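Local coordinates for protein mycosin-1 (Mycobacterium smegmatis, PDB 4KB5) that is a membrane-anchored subtilisin-like serine protease that cleaves EspB and may regulate both ESX-1 secretion and virulence, at residues 66-71 and 126-131; 72-77 and 101-106. One frame throughout, in Å; residues are numbered along the deposited sequence.

Contact 1: 66-71 and 126-131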
loop_
_atom_site.group_PDB
_atom_site.type_symbol
_atom_site.label_atom_id
_atom_site.label_comp_id
_atom_site.label_asym_id
_atom_site.label_seq_id
_atom_site.Cartn_x
_atom_site.Cartn_y
_atom_site.Cartn_z
ATOM N N VAL A 66 -12.589 3.876 0.392
ATOM C CA VAL A 66 -11.243 3.348 0.276
ATOM C C VAL A 66 -11.264 1.831 0.350
ATOM O O VAL A 66 -11.805 1.249 1.310
ATOM C CB VAL A 66 -10.314 3.896 1.388
ATOM C CG1 VAL A 66 -8.882 3.394 1.200
ATOM C CG2 VAL A 66 -10.352 5.423 1.403
ATOM N N ALA A 67 -10.683 1.199 -0.669
ATOM C CA ALA A 67 -10.511 -0.237 -0.679
ATOM C C ALA A 67 -9.179 -0.600 -0.050
ATOM O O ALA A 67 -8.119 -0.030 -0.378
ATOM C CB ALA A 67 -10.602 -0.780 -2.101
ATOM N N VAL A 68 -9.223 -1.557 0.860
ATOM C CA VAL A 68 -8.023 -2.002 1.543
ATOM C C VAL A 68 -7.729 -3.399 1.034
ATOM O O VAL A 68 -8.455 -4.353 1.349
ATOM C CB VAL A 68 -8.218 -1.983 3.067
ATOM C CG1 VAL A 68 -6.924 -2.338 3.787
ATOM C CG2 VAL A 68 -8.720 -0.617 3.513
ATOM N N ILE A 69 -6.684 -3.520 0.218
ATOM C CA ILE A 69 -6.304 -4.828 -0.330
ATOM C C ILE A 69 -5.150 -5.365 0.506
ATOM O O ILE A 69 -4.012 -4.880 0.425
ATOM C CB ILE A 69 -6.013 -4.772 -1.855
ATOM C CG1 ILE A 69 -7.262 -4.273 -2.609
ATOM C CG2 ILE A 69 -5.589 -6.142 -2.370
ATOM C CD1 ILE A 69 -7.119 -4.182 -4.126
ATOM N N ASP A 70 -5.458 -6.346 1.351
ATOM C CA ASP A 70 -4.560 -6.708 2.454
ATOM C C ASP A 70 -4.925 -8.118 2.947
ATOM O O ASP A 70 -5.298 -8.978 2.137
ATOM C CB ASP A 70 -4.734 -5.664 3.581
ATOM C CG ASP A 70 -3.499 -5.512 4.469
ATOM O OD1 ASP A 70 -3.054 -6.506 5.090
ATOM O OD2 ASP A 70 -2.988 -4.372 4.577
ATOM N N THR A 71 -4.847 -8.343 4.266
ATOM C CA THR A 71 -5.080 -9.671 4.848
ATOM C C THR A 71 -6.498 -9.874 5.391
ATOM O O THR A 71 -6.731 -10.791 6.172
ATOM C CB THR A 71 -4.079 -10.007 5.978
ATOM O OG1 THR A 71 -4.315 -9.158 7.116
ATOM C CG2 THR A 71 -2.621 -9.886 5.499
ATOM N N VAL A 126 -14.254 8.024 6.184
ATOM C CA VAL A 126 -14.304 7.245 4.930
ATOM C C VAL A 126 -15.148 5.969 5.068
ATOM O O VAL A 126 -15.285 5.435 6.161
ATOM C CB VAL A 126 -12.914 6.821 4.384
ATOM C CG1 VAL A 126 -12.105 8.026 3.919
ATOM C CG2 VAL A 126 -12.131 5.975 5.393
ATOM N N ARG A 127 -15.694 5.493 3.948
ATOM C CA ARG A 127 -16.209 4.125 3.866
ATOM C C ARG A 127 -15.023 3.211 3.555
ATOM O O ARG A 127 -14.226 3.512 2.668
ATOM C CB ARG A 127 -17.281 4.021 2.785
ATOM C CG ARG A 127 -17.939 2.656 2.668
ATOM C CD ARG A 127 -19.061 2.689 1.636
ATOM N NE ARG A 127 -20.021 1.601 1.826
ATOM C CZ ARG A 127 -21.325 1.680 1.551
ATOM N NH1 ARG A 127 -21.848 2.804 1.068
ATOM N NH2 ARG A 127 -22.116 0.634 1.769
ATOM N N LEU A 128 -14.881 2.131 4.321
ATOM C CA LEU A 128 -13.803 1.165 4.116
ATOM C C LEU A 128 -14.337 -0.129 3.489
ATOM O O LEU A 128 -15.355 -0.670 3.943
ATOM C CB LEU A 128 -13.090 0.855 5.441
ATOM C CG LEU A 128 -12.340 1.989 6.148
ATOM C CD1 LEU A 128 -12.179 1.717 7.641
ATOM C CD2 LEU A 128 -10.986 2.245 5.486
ATOM N N LEU A 129 -13.654 -0.609 2.448
ATOM C CA LEU A 129 -13.969 -1.899 1.828
ATOM C C LEU A 129 -12.784 -2.822 1.998
ATOM O O LEU A 129 -11.674 -2.452 1.642
ATOM C CB LEU A 129 -14.217 -1.748 0.331
ATOM C CG LEU A 129 -15.440 -1.050 -0.252
ATOM C CD1 LEU A 129 -15.376 -1.234 -1.766
ATOM C CD2 LEU A 129 -16.757 -1.587 0.298
ATOM N N SER A 130 -13.010 -4.022 2.520
ATOM C CA SER A 130 -11.910 -4.979 2.735
ATOM C C SER A 130 -11.880 -6.122 1.719
ATOM O O SER A 130 -12.852 -6.878 1.600
ATOM C CB SER A 130 -11.973 -5.581 4.133
ATOM O OG SER A 130 -10.954 -6.558 4.267
ATOM N N LEU A 131 -10.764 -6.247 1.010
ATOM C CA LEU A 131 -10.537 -7.357 0.085
ATOM C C LEU A 131 -9.323 -8.117 0.584
ATOM O O LEU A 131 -8.238 -7.560 0.648
ATOM C CB LEU A 131 -10.282 -6.844 -1.344
ATOM C CG LEU A 131 -11.412 -6.112 -2.082
ATOM C CD1 LEU A 131 -11.594 -4.671 -1.603
ATOM C CD2 LEU A 131 -11.137 -6.145 -3.582
HETATM O O HOH W 1 -8.197 -6.402 3.670
#

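Contact 2: 72-77 and 101-106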
loop_
_atom_site.group_PDB
_atom_site.type_symbol
_atom_site.label_atom_id
_atom_site.label_comp_id
_atom_site.label_asym_id
_atom_site.label_seq_id
_atom_site.Cartn_x
_atom_site.Cartn_y
_atom_site.Cartn_z
ATOM N N GLY A 72 -7.437 -9.038 4.958
ATOM C CA GLY A 72 -8.767 -9.010 5.526
ATOM C C GLY A 72 -8.828 -8.118 6.760
ATOM O O GLY A 72 -7.789 -7.688 7.282
ATOM N N VAL A 73 -10.049 -7.841 7.213
ATOM C CA VAL A 73 -10.303 -6.952 8.354
ATOM C C VAL A 73 -11.351 -7.593 9.279
ATOM O O VAL A 73 -12.422 -7.998 8.825
ATOM C CB VAL A 73 -10.804 -5.559 7.904
ATOM C CG1 VAL A 73 -11.187 -4.694 9.111
ATOM C CG2 VAL A 73 -9.736 -4.848 7.070
ATOM N N ASN A 74 -11.015 -7.702 10.559
ATOM C CA ASN A 74 -12.002 -8.028 11.589
ATOM C C ASN A 74 -12.630 -6.709 11.992
ATOM O O ASN A 74 -12.017 -5.918 12.712
ATOM C CB ASN A 74 -11.332 -8.721 12.787
ATOM C CG ASN A 74 -10.816 -10.112 12.451
ATOM O OD1 ASN A 74 -9.827 -10.585 13.025
ATOM N ND2 ASN A 74 -11.472 -10.772 11.517
ATOM N N GLY A 75 -13.825 -6.447 11.485
ATOM C CA GLY A 75 -14.464 -5.132 11.645
ATOM C C GLY A 75 -14.980 -4.843 13.046
ATOM O O GLY A 75 -15.146 -5.769 13.847
ATOM N N SER A 76 -15.256 -3.561 13.317
ATOM C CA SER A 76 -15.744 -3.066 14.614
ATOM C C SER A 76 -16.354 -1.695 14.373
ATOM O O SER A 76 -16.165 -1.133 13.301
ATOM C CB SER A 76 -14.598 -2.910 15.605
ATOM O OG SER A 76 -13.688 -1.905 15.151
ATOM N N PRO A 77 -17.086 -1.141 15.364
ATOM C CA PRO A 77 -17.602 0.221 15.173
ATOM C C PRO A 77 -16.509 1.268 14.894
ATOM O O PRO A 77 -16.768 2.213 14.176
ATOM C CB PRO A 77 -18.315 0.517 16.504
ATOM C CG PRO A 77 -18.761 -0.840 16.971
ATOM C CD PRO A 77 -17.628 -1.762 16.594
ATOM N N HIS A 101 -3.112 -7.882 10.594
ATOM C CA HIS A 101 -2.463 -6.938 9.712
ATOM C C HIS A 101 -3.430 -6.014 9.028
ATOM O O HIS A 101 -3.422 -4.795 9.262
ATOM C CB HIS A 101 -1.598 -7.677 8.694
ATOM C CG HIS A 101 -0.688 -6.763 7.947
ATOM N ND1 HIS A 101 -1.078 -6.121 6.834
ATOM C CD2 HIS A 101 0.597 -6.310 8.239
ATOM C CE1 HIS A 101 -0.079 -5.324 6.414
ATOM N NE2 HIS A 101 0.941 -5.445 7.272
ATOM N N GLY A 102 -4.289 -6.573 8.182
ATOM C CA GLY A 102 -5.245 -5.755 7.442
ATOM C C GLY A 102 -6.122 -4.883 8.322
ATOM O O GLY A 102 -6.469 -3.761 7.942
ATOM N N THR A 103 -6.474 -5.390 9.504
ATOM C CA THR A 103 -7.311 -4.637 10.437
ATOM C C THR A 103 -6.626 -3.333 10.866
ATOM O O THR A 103 -7.255 -2.286 10.909
ATOM C CB THR A 103 -7.668 -5.475 11.705
ATOM O OG1 THR A 103 -8.300 -6.702 11.317
ATOM C CG2 THR A 103 -8.613 -4.705 12.605
ATOM N N MET A 104 -5.348 -3.422 11.186
ATOM C CA MET A 104 -4.543 -2.257 11.577
ATOM C C MET A 104 -4.257 -1.299 10.407
ATOM O O MET A 104 -4.160 -0.073 10.607
ATOM C CB MET A 104 -3.229 -2.717 12.216
ATOM C CG MET A 104 -3.407 -3.284 13.630
ATOM S SD MET A 104 -3.369 -5.089 13.697
ATOM C CE MET A 104 -1.606 -5.372 13.734
ATOM N N THR A 105 -4.135 -1.856 9.199
ATOM C CA THR A 105 -3.975 -1.046 7.977
ATOM C C THR A 105 -5.200 -0.164 7.789
ATOM O O THR A 105 -5.075 1.051 7.594
ATOM C CB THR A 105 -3.772 -1.928 6.726
ATOM O OG1 THR A 105 -2.658 -2.805 6.939
ATOM C CG2 THR A 105 -3.483 -1.068 5.499
ATOM N N ALA A 106 -6.381 -0.785 7.871
ATOM C CA ALA A 106 -7.673 -0.101 7.740
ATOM C C ALA A 106 -7.892 0.967 8.807
ATOM O O ALA A 106 -8.475 2.018 8.535
ATOM C CB ALA A 106 -8.822 -1.123 7.779
#

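Contact 1: 66-71 and 126-131
V66 meets the other strand where the pairing begins. Its N-H gives a nearly linear hydrogen bond to the carbonyl O of R127, 2.8 Å from N to O. Its own O takes the N-H of L129. CG1 of V66 lies anti to the backbone N (chi1 -177°), which leaves CG2 beside that N, and CG2 touches CG1 of V126 at 4.0 Å. A67 sits on the other face with L129 and L131. Its CB meets CD1 of L131 at 4.0 Å, and helix 154-171 packs over this side through A169. V68 returns to the face of V66 and L128. Its N donates to the O of L129, 2.7 Å away, and its O accepts the N-H of L131. CG2 of V68 rests on CD2 of L128 at 4.1 Å, and both touch I109 of helix 102-110. A water also donates to the O of V68 and to OG of S130, which is hydrogen-bonded to the O of G94 as well. I69 turns CG1 to CB of L131, and its CA-H points at the O of L131. That same O receives the N-H of D70 at 3.1 Å. D70 ends the strand, and its carboxylate extends toward H101 and T105, not toward 126-131. OD1 is hydrogen-bonded to the N-H of T71 through its anti lone pair and to ND1 of H101; OD2 is hydrogen-bonded to OG1 of T105. The two parallel strands are neighbours in the central sheet of the subtilisin fold, and the first carries the inferred charge-relay aspartate, D70, at its C-terminal end.

Contact 2: 72-77 and 101-106
V73 lies against the first turn of helix 102-110 with both its methyl groups. From CB, which leaves the chain alongside the helix, the side chain splits into two branches. CG1 is anti to the backbone N (chi1 175°) and reaches T103, 4.1 Å from its CA. CG2, beside the backbone N, comes within 3.6 Å of the carbonyl O of G102. It also meets the methyl CB of A106, one helical turn on, at 3.9 Å. That O of G102 already accepts the N-H of A106 inside the helix. Next to V73, the N-H of N74 donates to OG1 of T103 over 3.0 Å, with an angle of 163° at the hydrogen. OG1 has a further hydrogen bond, to OD1 of D97. CG2 of T103 passes beside the O of N74, 3.6 Å away. Helix 102-110 follows H101, the inferred charge-relay histidine, as in other subtilases. H101 is its N-cap, and its ring stacks with that of F313. At the start of the loop, the O of G72 is 3.2 Å from CA of G102 in a CA-H...O contact. A CB on G102 would clash with that O, so the close approach depends on glycine. The backbone of G72 (phi 85°) has a conformation that suits glycine, because a CB there would crowd the O of T71.

In the fold
From the N terminus, the chain runs along strand 65-70 and passes straight into the loop 72-77, so the first segments of the two contacts are consecutive. It then forms strand 82-86 and returns as helix 102-110. There contact 2 closes a loop of 23 residues. The helix leads on to strand 127-132, where contact 1 closes a longer loop of 54 residues that encloses the first. Contact 1 joins two strands inside the sheet; contact 2 ties the loop leaving one of them to the helix that packs on that sheet. They touch at the aspartate-histidine pair, and OG1 of T71 is probably hydrogen-bonded to the N of G102. S312 of helix 311-328 completes the inferred catalytic triad.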